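Local coordinates for GGDEF family protein (Caulobacter vibrioides, PDB 3U2A) that belongs to the GGDEF family of bacterial proteins and here contributes a PdeA-like PAS domain, a compact alpha/beta fold built round an antiparallel sheet, at residues 9-12 / 13-16; 53-56 / 57-60; 61-65 / 66-70. All blocks are in the same frame, centred on the assembly; numbering follows the deposited sequence. Where two conformers were deposited one is given.

Contact 1 of 3, residues 9-12 / 13-16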
ATOM      1  N   ILE A   9      17.451  -6.555  -5.335  1.00 48.26           N
ATOM      2  CA  ILE A   9      17.201  -6.520  -3.862  1.00 44.83           C
ATOM      3  C   ILE A   9      16.105  -5.488  -3.524  1.00 40.76           C
ATOM      4  O   ILE A   9      15.687  -4.718  -4.395  1.00 43.35           O
ATOM      5  CB  ILE A   9      18.532  -6.266  -3.068  1.00 46.54           C
ATOM      6  CG1 ILE A   9      18.375  -6.655  -1.592  1.00 46.89           C
ATOM      7  CG2 ILE A   9      19.047  -4.819  -3.264  1.00 45.03           C
ATOM      8  CD1 ILE A   9      19.664  -7.092  -0.924  1.00 53.81           C
ATOM      9  N   TRP A  10      15.632  -5.499  -2.277  1.00 47.44           N
ATOM     10  CA  TRP A  10      14.678  -4.498  -1.797  1.00 37.09           C
ATOM     11  C   TRP A  10      15.184  -3.901  -0.480  1.00 35.49           C
ATOM     12  O   TRP A  10      15.651  -4.637   0.391  1.00 40.59           O
ATOM     13  CB  TRP A  10      13.284  -5.121  -1.611  1.00 31.53           C
ATOM     14  CG  TRP A  10      12.194  -4.094  -1.507  1.00 23.21           C
ATOM     15  CD1 TRP A  10      11.879  -3.340  -0.413  1.00 20.87           C
ATOM     16  CD2 TRP A  10      11.281  -3.697  -2.546  1.00 22.54           C
ATOM     17  NE1 TRP A  10      10.821  -2.501  -0.702  1.00 21.66           N
ATOM     18  CE2 TRP A  10      10.443  -2.691  -2.005  1.00 19.93           C
ATOM     19  CE3 TRP A  10      11.090  -4.095  -3.876  1.00 20.32           C
ATOM     20  CZ2 TRP A  10       9.425  -2.078  -2.752  1.00 18.71           C
ATOM     21  CZ3 TRP A  10      10.085  -3.489  -4.616  1.00 18.42           C
ATOM     22  CH2 TRP A  10       9.264  -2.485  -4.054  1.00 16.76           C
ATOM     23  N   ASP A  11      15.103  -2.575  -0.347  1.00 29.20           N
ATOM     24  CA  ASP A  11      15.514  -1.873   0.878  1.00 25.56           C
ATOM     25  C   ASP A  11      14.538  -0.759   1.297  1.00 26.29           C
ATOM     26  O   ASP A  11      13.481  -0.593   0.686  1.00 20.37           O
ATOM     27  CB  ASP A  11      16.939  -1.323   0.748  1.00 28.76           C
ATOM     28  CG  ASP A  11      17.088  -0.306  -0.378  1.00 33.49           C
ATOM     29  OD1 ASP A  11      16.082   0.306  -0.810  1.00 27.01           O
ATOM     30  OD2 ASP A  11      18.236  -0.108  -0.835  1.00 33.76           O
ATOM     31  N   ALA A  12      14.900   0.003   2.329  1.00 25.30           N
ATOM     32  CA  ALA A  12      14.018   1.045   2.877  1.00 25.56           C
ATOM     33  C   ALA A  12      13.696   2.146   1.868  1.00 25.01           C
ATOM     34  O   ALA A  12      12.563   2.645   1.833  1.00 21.32           O
ATOM     35  CB  ALA A  12      14.600   1.639   4.153  1.00 27.83           C
ATOM     36  N   THR A  13      14.686   2.516   1.053  1.00 24.15           N
ATOM     37  CA  THR A  13      14.458   3.524   0.015  0.50 23.61           C
ATOM     38  C   THR A  13      13.477   3.033  -1.046  1.00 20.77           C
ATOM     39  O   THR A  13      12.630   3.807  -1.484  1.00 19.65           O
ATOM     40  CB  THR A  13      15.754   4.051  -0.650  0.50 27.08           C
ATOM     41  OG1 THR A  13      16.563   2.953  -1.088  0.50 31.19           O
ATOM     42  CG2 THR A  13      16.540   4.920   0.323  0.50 28.11           C
ATOM     43  N   ALA A  14      13.576   1.758  -1.438  1.00 17.56           N
ATOM     44  CA  ALA A  14      12.612   1.161  -2.378  1.00 19.02           C
ATOM     45  C   ALA A  14      11.190   1.192  -1.815  1.00 18.19           C
ATOM     46  O   ALA A  14      10.235   1.547  -2.523  1.00 16.65           O
ATOM     47  CB  ALA A  14      13.018  -0.263  -2.752  1.00 16.83           C
ATOM     48  N   THR A  15      11.049   0.845  -0.538  1.00 14.85           N
ATOM     49  CA  THR A  15       9.760   0.941   0.137  1.00 15.28           C
ATOM     50  C   THR A  15       9.194   2.359   0.057  1.00 14.34           C
ATOM     51  O   THR A  15       8.053   2.537  -0.361  1.00 13.44           O
ATOM     52  CB  THR A  15       9.837   0.396   1.568  1.00 16.18           C
ATOM     53  OG1 THR A  15       9.988  -1.022   1.493  1.00 15.98           O
ATOM     54  CG2 THR A  15       8.574   0.709   2.356  1.00 16.15           C
ATOM     55  N   LEU A  16       9.996   3.363   0.405  1.00 14.28           N
ATOM     56  CA  LEU A  16       9.509   4.743   0.364  1.00 15.63           C
ATOM     57  C   LEU A  16       9.167   5.221  -1.053  1.00 15.79           C
ATOM     58  O   LEU A  16       8.188   5.944  -1.239  1.00 17.14           O
ATOM     59  CB  LEU A  16      10.474   5.695   1.073  1.00 20.70           C
ATOM     60  CG  LEU A  16      10.646   5.492   2.583  1.00 19.70           C
ATOM     61  CD1 LEU A  16      11.668   6.507   3.136  1.00 24.28           C
ATOM     62  CD2 LEU A  16       9.299   5.568   3.356  1.00 19.46           C
TER
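Trp10 lays one face of its indole over the methyl of Ala14, a CH-pi contact in which CB sits 3.7 Å from the centroid of the five-membered ring of Trp10. This is the N-terminal capping of helix 12-22, the first helix of the PAS-domain chain. The side chain of Trp10, its CG anti to the backbone N (chi1 -163°), is carried by this torsion to the first turn, over Ala14 and up to Thr15. Alanine suits position 14 because a lone methyl lets the flat ring settle close. At the rim of the same ring NE1 of Trp10 donates, in the indole plane, to OG1 of Thr15 at 2.8 Å, so a face and an edge together fix the ring's rotation.

Asp11, next in the chain and itself the N-cap, turns its carboxylate back on the first turn. Its OD1 takes the N-H of Ala14 at 3.0 Å, met nearly along the C-O axis; OG1 of Thr13 also reaches OD1 at 2.7 Å, but Thr13 has a second conformer, so this bond is less certain. A carboxylate is apt here, since its negative charge would probably interact favourably with the helix dipole. From the second subunit, Asn39 packs on Trp10 and Ile28 on Ala14. The first helical backbone bond runs from Thr15 N to Asp11 O, 3.1 Å long and in the carbonyl plane.

Contact 2 of 3, residues 53-56 / 57-60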
ATOM      1  N   GLU A  53       5.451   8.876  14.392  1.00 17.33           N
ATOM      2  CA  GLU A  53       4.743   8.210  15.486  1.00 17.05           C
ATOM      3  C   GLU A  53       3.935   9.216  16.272  1.00 16.30           C
ATOM      4  O   GLU A  53       4.371  10.350  16.446  1.00 18.05           O
ATOM      5  CB  GLU A  53       5.754   7.558  16.420  1.00 20.00           C
ATOM      6  CG  GLU A  53       5.172   6.666  17.484  1.00 28.12           C
ATOM      7  CD  GLU A  53       6.265   6.030  18.296  1.00 33.87           C
ATOM      8  OE1 GLU A  53       6.419   4.797  18.211  1.00 43.73           O
ATOM      9  OE2 GLU A  53       6.990   6.770  18.985  1.00 35.00           O
ATOM     10  N   CYS A  54       2.759   8.800  16.734  1.00 14.67           N
ATOM     11  CA  CYS A  54       1.895   9.656  17.549  1.00 13.02           C
ATOM     12  C   CYS A  54       1.090   8.847  18.552  1.00 13.65           C
ATOM     13  O   CYS A  54       1.044   7.620  18.478  1.00 14.62           O
ATOM     14  CB  CYS A  54       0.948  10.485  16.674  1.00 14.14           C
ATOM     15  SG  CYS A  54      -0.338   9.534  15.858  1.00 15.23           S
ATOM     16  N   SER A  55       0.456   9.556  19.485  1.00 14.71           N
ATOM     17  CA  SER A  55      -0.484   8.962  20.421  1.00 14.82           C
ATOM     18  C   SER A  55      -1.865   8.818  19.795  1.00 14.14           C
ATOM     19  O   SER A  55      -2.180   9.447  18.771  1.00 12.30           O
ATOM     20  CB  SER A  55      -0.604   9.857  21.659  1.00 14.76           C
ATOM     21  OG  SER A  55      -1.145  11.122  21.304  1.00 15.58           O
ATOM     22  N   SER A  56      -2.711   8.018  20.430  1.00 14.09           N
ATOM     23  CA  SER A  56      -4.104   7.939  19.993  1.00 13.99           C
ATOM     24  C   SER A  56      -4.822   9.298  20.115  1.00 14.46           C
ATOM     25  O   SER A  56      -5.650   9.647  19.266  1.00 15.89           O
ATOM     26  CB  SER A  56      -4.855   6.835  20.742  1.00 16.03           C
ATOM     27  OG  SER A  56      -4.870   7.066  22.141  1.00 17.13           O
ATOM     28  N   ALA A  57      -4.478  10.081  21.139  1.00 14.60           N
ATOM     29  CA  ALA A  57      -5.067  11.416  21.299  1.00 15.47           C
ATOM     30  C   ALA A  57      -4.730  12.351  20.142  1.00 16.25           C
ATOM     31  O   ALA A  57      -5.602  13.081  19.670  1.00 14.26           O
ATOM     32  CB  ALA A  57      -4.660  12.031  22.621  1.00 17.24           C
ATOM     33  N   ALA A  58      -3.477  12.321  19.682  1.00 14.93           N
ATOM     34  CA  ALA A  58      -3.033  13.131  18.548  1.00 15.79           C
ATOM     35  C   ALA A  58      -3.779  12.733  17.268  1.00 15.43           C
ATOM     36  O   ALA A  58      -4.174  13.588  16.468  1.00 14.25           O
ATOM     37  CB  ALA A  58      -1.518  13.010  18.362  1.00 16.81           C
ATOM     38  N   PHE A  59      -3.954  11.427  17.092  1.00 14.47           N
ATOM     39  CA  PHE A  59      -4.681  10.855  15.970  1.00 15.40           C
ATOM     40  C   PHE A  59      -6.134  11.370  15.956  1.00 16.07           C
ATOM     41  O   PHE A  59      -6.605  11.902  14.935  1.00 13.52           O
ATOM     42  CB  PHE A  59      -4.605   9.324  16.067  1.00 15.00           C
ATOM     43  CG  PHE A  59      -5.444   8.581  15.049  1.00 15.69           C
ATOM     44  CD1 PHE A  59      -4.911   8.230  13.813  1.00 19.61           C
ATOM     45  CD2 PHE A  59      -6.757   8.200  15.346  1.00 17.78           C
ATOM     46  CE1 PHE A  59      -5.670   7.516  12.878  1.00 16.85           C
ATOM     47  CE2 PHE A  59      -7.519   7.499  14.422  1.00 19.41           C
ATOM     48  CZ  PHE A  59      -6.974   7.157  13.186  1.00 16.22           C
ATOM     49  N   ARG A  60      -6.828  11.240  17.084  1.00 14.43           N
ATOM     50  CA  ARG A  60      -8.230  11.707  17.180  1.00 14.04           C
ATOM     51  C   ARG A  60      -8.352  13.205  16.923  1.00 18.05           C
ATOM     52  O   ARG A  60      -9.300  13.654  16.262  1.00 17.46           O
ATOM     53  CB  ARG A  60      -8.813  11.389  18.541  1.00 15.60           C
ATOM     54  CG  ARG A  60      -8.930   9.924  18.839  1.00 17.80           C
ATOM     55  CD  ARG A  60      -9.490   9.726  20.228  1.00 22.63           C
ATOM     56  NE  ARG A  60      -9.453   8.318  20.604  1.00 24.05           N
ATOM     57  CZ  ARG A  60      -8.673   7.814  21.556  1.00 26.38           C
ATOM     58  NH1 ARG A  60      -7.871   8.600  22.264  1.00 26.12           N
ATOM     59  NH2 ARG A  60      -8.712   6.515  21.812  1.00 27.00           N
TER
HETATM   60  O   HOH W   1      -6.929   6.107  23.758  1.00 38.32           O
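Cys54, on the short edge strand 53-54, turns its CB toward the helix that follows and meets the methyl of Ala58 at 3.9 Å (CB to CB). Its sulfur lies farther along, SG standing 4.3 Å from CB of Phe59. A small, weakly polar side chain fits this turn from strand into helix, where it also touches Leu36 of the adjacent strand.

Ser55 comes next and is the N-cap of helix 56-62. With chi1 at 64°, OG lies between the backbone N and the carbonyl carbon, and from there it accepts the N-H of Ala58 at 3.1 Å. The carbonyl O of Ser55 takes the N-H of Phe59, so side chain and main chain of one residue serve successive amides of the first turn. Serine does this well because its hydroxyl is one bond from CB and can curl back on the helix end.

Ser56 opens the helix proper. Its O receives Arg60 N at 2.9 Å, while its CB lies over one face of the Arg60 guanidinium. Water 1 joins the two side chains: it donates to OG of Ser56 at 2.8 Å and accepts from NH2 of Arg60 at 2.7 Å, at the edge of the guanidinium and in its plane. OG of Ser56 is also hydrogen-bonded to Asp34, and NE of Arg60 makes a salt bridge to Glu72 of helix 68-75.

The ring of Phe59 leaves this contact for the interior, where it meets Trp98 edge-to-face. The helix start is thus amphipathic: the hydroxyl and carbonyl of Ser55 take two leading N-H groups, aromatic bulk faces inward, and the guanidinium is held by Glu72 and, through water 1, by Ser56, the carboxylate probably balancing its charge.

Contact 3 of 3, residues 61-65 / 66-70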
ATOM      1  N   ALA A  61      -7.384  13.968  17.430  1.00 16.69           N
ATOM      2  CA  ALA A  61      -7.385  15.426  17.325  1.00 18.29           C
ATOM      3  C   ALA A  61      -7.225  15.912  15.883  1.00 17.35           C
ATOM      4  O   ALA A  61      -7.698  16.987  15.533  1.00 19.12           O
ATOM      5  CB  ALA A  61      -6.299  16.029  18.221  1.00 17.35           C
ATOM      6  N   LEU A  62      -6.572  15.113  15.050  1.00 15.83           N
ATOM      7  CA  LEU A  62      -6.344  15.478  13.663  1.00 17.11           C
ATOM      8  C   LEU A  62      -7.548  15.184  12.764  1.00 14.33           C
ATOM      9  O   LEU A  62      -7.721  15.837  11.741  1.00 16.24           O
ATOM     10  CB  LEU A  62      -5.079  14.795  13.117  1.00 17.52           C
ATOM     11  CG  LEU A  62      -4.513  15.392  11.812  1.00 21.16           C
ATOM     12  CD1 LEU A  62      -4.013  16.821  12.008  1.00 27.79           C
ATOM     13  CD2 LEU A  62      -3.420  14.517  11.239  1.00 21.37           C
ATOM     14  N   ALA A  63      -8.364  14.200  13.133  1.00 13.49           N
ATOM     15  CA  ALA A  63      -9.607  13.918  12.418  1.00 12.07           C
ATOM     16  C   ALA A  63     -10.512  15.156  12.427  1.00 13.51           C
ATOM     17  O   ALA A  63     -10.515  15.912  13.403  1.00 13.60           O
ATOM     18  CB  ALA A  63     -10.326  12.740  13.047  1.00 14.94           C
ATOM     19  N   LEU A  64     -11.253  15.380  11.343  1.00 13.39           N
ATOM     20  CA  LEU A  64     -12.354  16.344  11.400  1.00 14.61           C
ATOM     21  C   LEU A  64     -13.275  15.911  12.548  1.00 13.09           C
ATOM     22  O   LEU A  64     -13.527  14.718  12.715  1.00 13.48           O
ATOM     23  CB  LEU A  64     -13.114  16.415  10.072  1.00 15.38           C
ATOM     24  CG  LEU A  64     -12.938  17.657   9.199  1.00 26.92           C
ATOM     25  CD1 LEU A  64     -11.481  18.122   9.100  1.00 26.87           C
ATOM     26  CD2 LEU A  64     -13.549  17.436   7.818  1.00 23.28           C
ATOM     27  N   PRO A  65     -13.727  16.871  13.382  1.00 13.86           N
ATOM     28  CA  PRO A  65     -14.504  16.488  14.559  1.00 14.00           C
ATOM     29  C   PRO A  65     -15.697  15.587  14.227  1.00 14.57           C
ATOM     30  O   PRO A  65     -15.923  14.607  14.935  1.00 14.95           O
ATOM     31  CB  PRO A  65     -14.951  17.827  15.127  1.00 16.73           C
ATOM     32  CG  PRO A  65     -13.840  18.770  14.750  1.00 16.71           C
ATOM     33  CD  PRO A  65     -13.431  18.321  13.372  1.00 16.08           C
ATOM     34  N   GLN A  66     -16.432  15.893  13.155  1.00 14.82           N
ATOM     35  CA  GLN A  66     -17.607  15.092  12.764  1.00 15.34           C
ATOM     36  C   GLN A  66     -17.265  13.670  12.298  1.00 16.57           C
ATOM     37  O   GLN A  66     -18.147  12.801  12.232  1.00 16.26           O
ATOM     38  CB  GLN A  66     -18.490  15.824  11.737  1.00 18.87           C
ATOM     39  CG  GLN A  66     -17.851  16.064  10.364  1.00 18.48           C
ATOM     40  CD  GLN A  66     -17.143  17.418  10.256  1.00 22.80           C
ATOM     41  OE1 GLN A  66     -16.421  17.846  11.171  1.00 20.01           O
ATOM     42  NE2 GLN A  66     -17.346  18.099   9.120  1.00 22.21           N
ATOM     43  N   ASP A  67     -15.987  13.447  11.977  1.00 16.58           N
ATOM     44  CA  ASP A  67     -15.501  12.148  11.504  1.00 14.47           C
ATOM     45  C   ASP A  67     -14.816  11.311  12.587  1.00 17.29           C
ATOM     46  O   ASP A  67     -14.235  10.265  12.275  1.00 17.34           O
ATOM     47  CB  ASP A  67     -14.521  12.343  10.340  1.00 15.51           C
ATOM     48  CG  ASP A  67     -15.206  12.739   9.032  1.00 18.15           C
ATOM     49  OD1 ASP A  67     -16.386  13.139   9.041  1.00 16.88           O
ATOM     50  OD2 ASP A  67     -14.544  12.648   7.982  1.00 16.15           O
ATOM     51  N   ARG A  68     -14.891  11.739  13.844  0.50 16.52           N
ATOM     52  CA  ARG A  68     -14.148  11.055  14.904  0.50 16.12           C
ATOM     53  C   ARG A  68     -14.670   9.673  15.295  0.50 14.80           C
ATOM     54  O   ARG A  68     -13.903   8.847  15.792  0.50 16.26           O
ATOM     55  CB  ARG A  68     -13.936  11.969  16.104  0.50 17.82           C
ATOM     56  CG  ARG A  68     -13.005  13.089  15.724  0.50 17.32           C
ATOM     57  CD  ARG A  68     -12.738  14.045  16.834  0.50 20.95           C
ATOM     58  NE  ARG A  68     -11.623  14.898  16.459  0.50 20.80           N
ATOM     59  CZ  ARG A  68     -11.471  16.141  16.875  0.50 21.99           C
ATOM     60  NH1 ARG A  68     -12.374  16.695  17.680  0.50 23.05           N
ATOM     61  NH2 ARG A  68     -10.424  16.829  16.480  0.50 22.35           N
ATOM     62  N   ALA A  69     -15.951   9.409  15.042  1.00 13.58           N
ATOM     63  CA  ALA A  69     -16.487   8.043  15.190  1.00 14.63           C
ATOM     64  C   ALA A  69     -15.823   7.093  14.197  1.00 12.75           C
ATOM     65  O   ALA A  69     -15.418   5.981  14.571  1.00 13.44           O
ATOM     66  CB  ALA A  69     -17.990   8.015  15.011  1.00 19.76           C
ATOM     67  N   GLN A  70     -15.707   7.532  12.942  1.00 13.84           N
ATOM     68  CA  GLN A  70     -15.015   6.753  11.912  1.00 17.13           C
ATOM     69  C   GLN A  70     -13.515   6.570  12.191  1.00 14.33           C
ATOM     70  O   GLN A  70     -12.999   5.465  12.043  1.00 16.47           O
ATOM     71  CB  GLN A  70     -15.273   7.318  10.510  1.00 18.07           C
ATOM     72  CG  GLN A  70     -16.444   6.650   9.765  1.00 25.81           C
ATOM     73  CD  GLN A  70     -16.234   5.144   9.516  1.00 33.68           C
ATOM     74  OE1 GLN A  70     -15.404   4.732   8.689  1.00 29.27           O
ATOM     75  NE2 GLN A  70     -16.995   4.322  10.233  1.00 32.39           N
TER
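Arg68, in the conformer modelled here, stretches back along the preceding turn, its chain extended from CG to NE, and brings its guanidinium over Pro65, whose CA stands 3.5 Å above one face of the group. The first torsion starts this course: at -67° it sets CG beside the backbone N, where CG passes 3.8 Å from CB of Ala63. At the far end NH2 of Arg68 meets O of Ala61 at 2.9 Å, in the guanidinium plane, but the bond is bent and weak and depends on this one of two conformers. A long cationic side chain suits a place where the carbonyls of a helix that has just ended lie within its span; NE gives a further weak bond to Arg60 O.

Gln66 is folded rather than extended. Its CG sits between the backbone N and the carbonyl carbon (chi1 66°), and a bend at chi2 swings the amide back beside Leu64, the two side chains pointing the same way with OE1 of Gln66 3.8 Å from CB of Leu64.

The backbone from Leu64 to Arg68 turns tightly. Pro65, whose ring restricts phi, starts the 3-10 segment that runs through Gln66 and Asp67, and Asp67 N donates to Leu64 O at 2.9 Å from above the carbonyl plane. The side chain of Asp67, at the N-cap of helix 68-75, makes no capping bond; it forms a salt bridge with Arg89 instead.

This surface corner therefore joins helix 56-62 to helix 68-75, while backbone hydrogen bonds from Leu62 and Leu64 fasten it to Arg91 and Arg89 after strand 83-86.

From the N terminus the three contacts follow in series, none enclosing or crossing another, and each closes only a local turn of the chain. Contact 1 starts helix 12-22 at the subunit interface. The chain then runs through strands 25-30 and 35-40 before contact 2 turns edge strand 53-54 into helix 56-62. Contact 3 takes over where that helix ends and leads into helix 68-75. Contacts 2 and 3 share helix 56-62 and touch, their centres about 12 Å apart, whereas contact 1 lies on the opposite side of the chain's centre from contact 3, with centres about 33 Å apart.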